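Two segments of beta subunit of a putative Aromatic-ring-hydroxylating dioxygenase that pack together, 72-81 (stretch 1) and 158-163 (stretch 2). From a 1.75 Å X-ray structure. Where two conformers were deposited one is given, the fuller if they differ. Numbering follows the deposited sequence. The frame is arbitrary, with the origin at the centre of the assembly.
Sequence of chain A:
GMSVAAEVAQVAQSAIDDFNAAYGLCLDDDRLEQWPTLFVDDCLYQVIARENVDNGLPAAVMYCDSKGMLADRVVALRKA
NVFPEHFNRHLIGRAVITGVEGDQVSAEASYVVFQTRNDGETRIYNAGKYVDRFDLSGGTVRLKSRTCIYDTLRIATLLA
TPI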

ATOM      1  N   ASP A  72     -15.191  10.795 -22.982  1.00 18.54           N
ATOM      2  CA  ASP A  72     -16.299  11.719 -22.702  1.00 19.72           C
ATOM      3  C   ASP A  72     -16.232  12.219 -21.264  1.00 18.36           C
ATOM      4  O   ASP A  72     -16.491  13.394 -21.004  1.00 16.18           O
ATOM      5  CB  ASP A  72     -17.656  11.067 -22.927  1.00 19.82           C
ATOM      6  CG  ASP A  72     -18.012  10.901 -24.404  1.00 19.16           C
ATOM      7  OD1 ASP A  72     -17.396  11.556 -25.266  1.00 20.82           O
ATOM      8  OD2 ASP A  72     -18.962  10.122 -24.671  1.00 21.88           O
ATOM      9  N   ARG A  73     -15.912  11.325 -20.334  1.00 19.39           N
ATOM     10  CA  ARG A  73     -15.773  11.715 -18.925  1.00 19.18           C
ATOM     11  C   ARG A  73     -14.622  12.718 -18.706  1.00 18.12           C
ATOM     12  O   ARG A  73     -14.778  13.698 -17.984  1.00 18.76           O
ATOM     13  CB  ARG A  73     -15.590  10.467 -18.033  1.00 20.89           C
ATOM     14  CG  ARG A  73     -15.431  10.791 -16.556  1.00 20.44           C
ATOM     15  CD  ARG A  73     -15.613   9.522 -15.699  1.00 21.62           C
ATOM     16  NE  ARG A  73     -17.011   9.093 -15.623  1.00 20.62           N
ATOM     17  CZ  ARG A  73     -17.949   9.714 -14.894  1.00 19.29           C
ATOM     18  NH1 ARG A  73     -17.620  10.706 -14.069  1.00 21.20           N
ATOM     19  NH2 ARG A  73     -19.199   9.288 -14.917  1.00 21.54           N
ATOM     20  N   VAL A  74     -13.468  12.457 -19.300  1.00 17.78           N
ATOM     21  CA  VAL A  74     -12.314  13.357 -19.129  1.00 18.17           C
ATOM     22  C   VAL A  74     -12.628  14.747 -19.696  1.00 19.78           C
ATOM     23  O   VAL A  74     -12.394  15.776 -19.028  1.00 20.60           O
ATOM     24  CB  VAL A  74     -11.071  12.780 -19.813  1.00 18.06           C
ATOM     25  CG1 VAL A  74      -9.915  13.819 -19.804  1.00 17.90           C
ATOM     26  CG2 VAL A  74     -10.663  11.451 -19.147  1.00 16.55           C
ATOM     27  N   VAL A  75     -13.205  14.770 -20.899  1.00 21.04           N
ATOM     28  CA  VAL A  75     -13.650  16.028 -21.542  1.00 20.45           C
ATOM     29  C   VAL A  75     -14.614  16.822 -20.645  1.00 19.45           C
ATOM     30  O   VAL A  75     -14.459  18.034 -20.466  1.00 20.24           O
ATOM     31  CB  VAL A  75     -14.309  15.762 -22.902  1.00 24.74           C
ATOM     32  CG1 VAL A  75     -15.074  17.011 -23.394  1.00 23.19           C
ATOM     33  CG2 VAL A  75     -13.254  15.311 -23.931  1.00 21.66           C
ATOM     34  N   ALA A  76     -15.616  16.143 -20.101  1.00 19.49           N
ATOM     35  CA  ALA A  76     -16.583  16.786 -19.224  1.00 21.55           C
ATOM     36  C   ALA A  76     -15.917  17.334 -17.934  1.00 21.98           C
ATOM     37  O   ALA A  76     -16.266  18.412 -17.464  1.00 19.07           O
ATOM     38  CB  ALA A  76     -17.703  15.814 -18.873  1.00 20.85           C
ATOM     39  N   LEU A  77     -14.995  16.568 -17.354  1.00 20.02           N
ATOM     40  CA  LEU A  77     -14.288  16.991 -16.145  1.00 21.82           C
ATOM     41  C   LEU A  77     -13.437  18.246 -16.411  1.00 22.38           C
ATOM     42  O   LEU A  77     -13.372  19.157 -15.577  1.00 25.42           O
ATOM     43  CB  LEU A  77     -13.406  15.844 -15.614  1.00 22.13           C
ATOM     44  CG  LEU A  77     -14.164  14.647 -15.016  1.00 23.28           C
ATOM     45  CD1 LEU A  77     -13.213  13.588 -14.480  1.00 22.55           C
ATOM     46  CD2 LEU A  77     -15.095  15.075 -13.943  1.00 25.34           C
ATOM     47  N   ARG A  78     -12.823  18.308 -17.580  1.00 22.65           N
ATOM     48  CA  ARG A  78     -12.088  19.517 -17.990  1.00 24.24           C
ATOM     49  C   ARG A  78     -13.027  20.700 -18.254  1.00 24.46           C
ATOM     50  O   ARG A  78     -12.741  21.826 -17.864  1.00 24.01           O
ATOM     51  CB  ARG A  78     -11.273  19.241 -19.250  1.00 26.60           C
ATOM     52  CG  ARG A  78     -10.199  18.178 -19.099  1.00 32.55           C
ATOM     53  CD  ARG A  78      -9.479  18.336 -17.820  1.00 29.66           C
ATOM     54  NE  ARG A  78      -8.224  17.596 -17.785  1.00 31.17           N
ATOM     55  CZ  ARG A  78      -7.503  17.448 -16.684  1.00 32.71           C
ATOM     56  NH1 ARG A  78      -7.965  17.908 -15.534  1.00 27.23           N
ATOM     57  NH2 ARG A  78      -6.343  16.806 -16.723  1.00 22.26           N
ATOM     58  N   LYS A  79     -14.101  20.452 -18.983  1.00 24.58           N
ATOM     59  CA  LYS A  79     -15.034  21.507 -19.348  1.00 29.32           C
ATOM     60  C   LYS A  79     -15.695  22.121 -18.109  1.00 32.43           C
ATOM     61  O   LYS A  79     -15.753  23.340 -17.978  1.00 34.47           O
ATOM     62  CB  LYS A  79     -16.101  20.957 -20.302  1.00 25.96           C
ATOM     63  CG  LYS A  79     -16.826  22.011 -21.095  1.00 34.09           C
ATOM     64  CD  LYS A  79     -17.620  21.380 -22.238  1.00 35.04           C
ATOM     65  N   ALA A  80     -16.188  21.278 -17.202  1.00 32.55           N
ATOM     66  CA  ALA A  80     -16.905  21.769 -16.030  1.00 40.70           C
ATOM     67  C   ALA A  80     -16.028  21.610 -14.812  1.00 48.82           C
ATOM     68  O   ALA A  80     -16.399  20.926 -13.869  1.00 52.79           O
ATOM     69  CB  ALA A  80     -18.236  21.007 -15.849  1.00 39.14           C
ATOM     70  N   ASN A  81     -14.870  22.284 -14.828  1.00 55.00           N
ATOM     71  CA  ASN A  81     -13.831  22.108 -13.793  1.00 58.25           C
ATOM     72  C   ASN A  81     -14.327  22.428 -12.383  1.00 60.66           C
ATOM     73  O   ASN A  81     -14.905  23.490 -12.143  1.00 63.40           O
ATOM     74  CB  ASN A  81     -12.605  22.968 -14.121  1.00 55.40           C
ATOM     75  N   LEU A 158     -21.590  13.587  -9.090  1.00 17.84           N
ATOM     76  CA  LEU A 158     -21.499  14.672 -10.087  1.00 15.35           C
ATOM     77  C   LEU A 158     -20.031  14.947 -10.389  1.00 18.64           C
ATOM     78  O   LEU A 158     -19.218  15.170  -9.466  1.00 19.30           O
ATOM     79  CB  LEU A 158     -22.191  15.960  -9.575  1.00 18.05           C
ATOM     80  CG  LEU A 158     -22.152  17.195 -10.506  1.00 14.54           C
ATOM     81  CD1 LEU A 158     -23.012  16.947 -11.750  1.00 17.20           C
ATOM     82  CD2 LEU A 158     -22.618  18.463  -9.774  1.00 15.43           C
ATOM     83  N   LEU A 159     -19.679  14.887 -11.673  1.00 17.60           N
ATOM     84  CA  LEU A 159     -18.295  15.193 -12.123  1.00 17.54           C
ATOM     85  C   LEU A 159     -17.260  14.425 -11.301  1.00 21.78           C
ATOM     86  O   LEU A 159     -16.242  14.989 -10.856  1.00 20.17           O
ATOM     87  CB  LEU A 159     -18.039  16.715 -12.076  1.00 18.54           C
ATOM     88  CG  LEU A 159     -18.892  17.547 -13.047  1.00 23.23           C
ATOM     89  CD1 LEU A 159     -18.766  19.042 -12.761  1.00 20.48           C
ATOM     90  CD2 LEU A 159     -18.589  17.231 -14.515  1.00 18.74           C
ATOM     91  N   ALA A 160     -17.497  13.117 -11.165  1.00 17.25           N
ATOM     92  CA  ALA A 160     -16.660  12.244 -10.373  1.00 20.47           C
ATOM     93  C   ALA A 160     -15.343  11.894 -11.102  1.00 17.87           C
ATOM     94  O   ALA A 160     -15.346  11.504 -12.276  1.00 18.08           O
ATOM     95  CB  ALA A 160     -17.443  10.954 -10.018  1.00 18.12           C
ATOM     96  N   THR A 161     -14.213  12.043 -10.420  0.50 21.23           N
ATOM     97  CA  THR A 161     -12.952  11.592 -10.996  0.50 20.29           C
ATOM     98  C   THR A 161     -12.893  10.050 -10.899  0.50 18.13           C
ATOM     99  O   THR A 161     -13.433   9.458  -9.955  0.50 19.32           O
ATOM    100  CB  THR A 161     -11.710  12.243 -10.304  0.50 22.00           C
ATOM    101  OG1 THR A 161     -11.807  12.088  -8.884  0.50 27.23           O
ATOM    102  CG2 THR A 161     -11.613  13.727 -10.653  0.50 23.49           C
ATOM    103  N   PRO A 162     -12.314   9.394 -11.911  1.00 19.27           N
ATOM    104  CA  PRO A 162     -12.236   7.932 -11.902  1.00 17.09           C
ATOM    105  C   PRO A 162     -11.500   7.348 -10.694  1.00 19.32           C
ATOM    106  O   PRO A 162     -10.633   8.026 -10.091  1.00 19.52           O
ATOM    107  CB  PRO A 162     -11.497   7.609 -13.211  1.00 19.96           C
ATOM    108  CG  PRO A 162     -11.725   8.824 -14.080  1.00 22.87           C
ATOM    109  CD  PRO A 162     -11.718   9.960 -13.138  1.00 23.18           C
ATOM    110  N   ILE A 163     -11.927   6.146 -10.303  1.00 18.80           N
ATOM    111  CA  ILE A 163     -11.311   5.349  -9.250  1.00 18.63           C
ATOM    112  C   ILE A 163     -10.224   4.483  -9.874  1.00 19.42           C
ATOM    113  O   ILE A 163      -9.118   4.365  -9.332  1.00 17.01           O
ATOM    114  CB  ILE A 163     -12.353   4.425  -8.521  1.00 19.70           C
ATOM    115  CG1 ILE A 163     -13.479   5.239  -7.901  1.00 20.84           C
ATOM    116  CG2 ILE A 163     -11.675   3.585  -7.408  1.00 18.22           C
ATOM    117  CD1 ILE A 163     -12.983   6.218  -6.855  1.00 23.28           C
ATOM    118  OXT ILE A 163     -10.416   3.912 -10.967  1.00 16.77           O
TER
HETATM  119  O   HOH W   1     -19.793  11.693 -12.443  1.00 20.82           O

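A helix can hold an irregular chain terminus against its side with very few polar links when residues spaced along one face each offer something to the incoming segment. The last residues of this putative dioxygenase beta subunit, which form neither helix nor strand, pack in this way against a helix that runs through Lys79, and the two segments together bury 345 Å².

Asp72 opens the segment without touching the terminus, its carbonyl taken up by the helical hydrogen bond from Ala76 N. Arg73 makes the polar link. Its CA-to-CB bond points toward the terminal segment, and with chi1 and chi2 both t the chain reaches out before turning at chi3, which is m. Arg73 NH1 then donates to Ala160 O at 3.0 Å; the oxygen lies at the edge of the guanidinium, near its plane, but the N-H...O angle of 134° makes the bond weak. A water reinforces the same pairing, accepting from Arg73 NH1 at 2.9 Å and from Ala160 N at 3.0 Å, so that one guanidinium nitrogen addresses both the carbonyl and, through the water, the amide of a single residue. The aliphatic part of the arginine contributes as well, with Arg73 CD 4.3 Å from Pro162 CG.

Val74, whose CA-to-CB bond points sideways, and Val75, which is out of reach, make no contact. Ala76 returns to the interface, though lightly: its carbonyl oxygen, already the acceptor for Ala80 N, lies 3.9 Å from Leu159 CD2.

One turn after Arg73, Leu77 supplies the apolar counterpart. Its CA-to-CB bond points sideways, yet the end of the side chain comes nearer, and its two methyls meet successive parts of the terminus. Leu77 CD2 lies 3.9 Å from Leu159 CB and 3.3 Å from Leu159 O, while Leu77 CD1 approaches Thr161 CA at 4.0 Å and Pro162 CD at 4.1 Å. The helix and the terminus also come close here in their backbones, with Leu77 CA 6.0 Å from Leu159 CA.

Arg78 and Lys79 stay out of the contact, the guanidinium of Arg78 being hydrogen-bonded elsewhere in the structure. Ala80, the first residue to leave helical phi/psi, closes the interface: Ala80 CB packs 3.7 Å from Leu159 CD1, and Ala80 O comes within 3.2 Å of that same methyl. Leu159 thus lies along Ala76, Leu77 and Ala80. Asn81, modelled only to CB, makes no contact. The example shows how a single weak hydrogen bond, seconded by a water, can accompany a largely apolar fit.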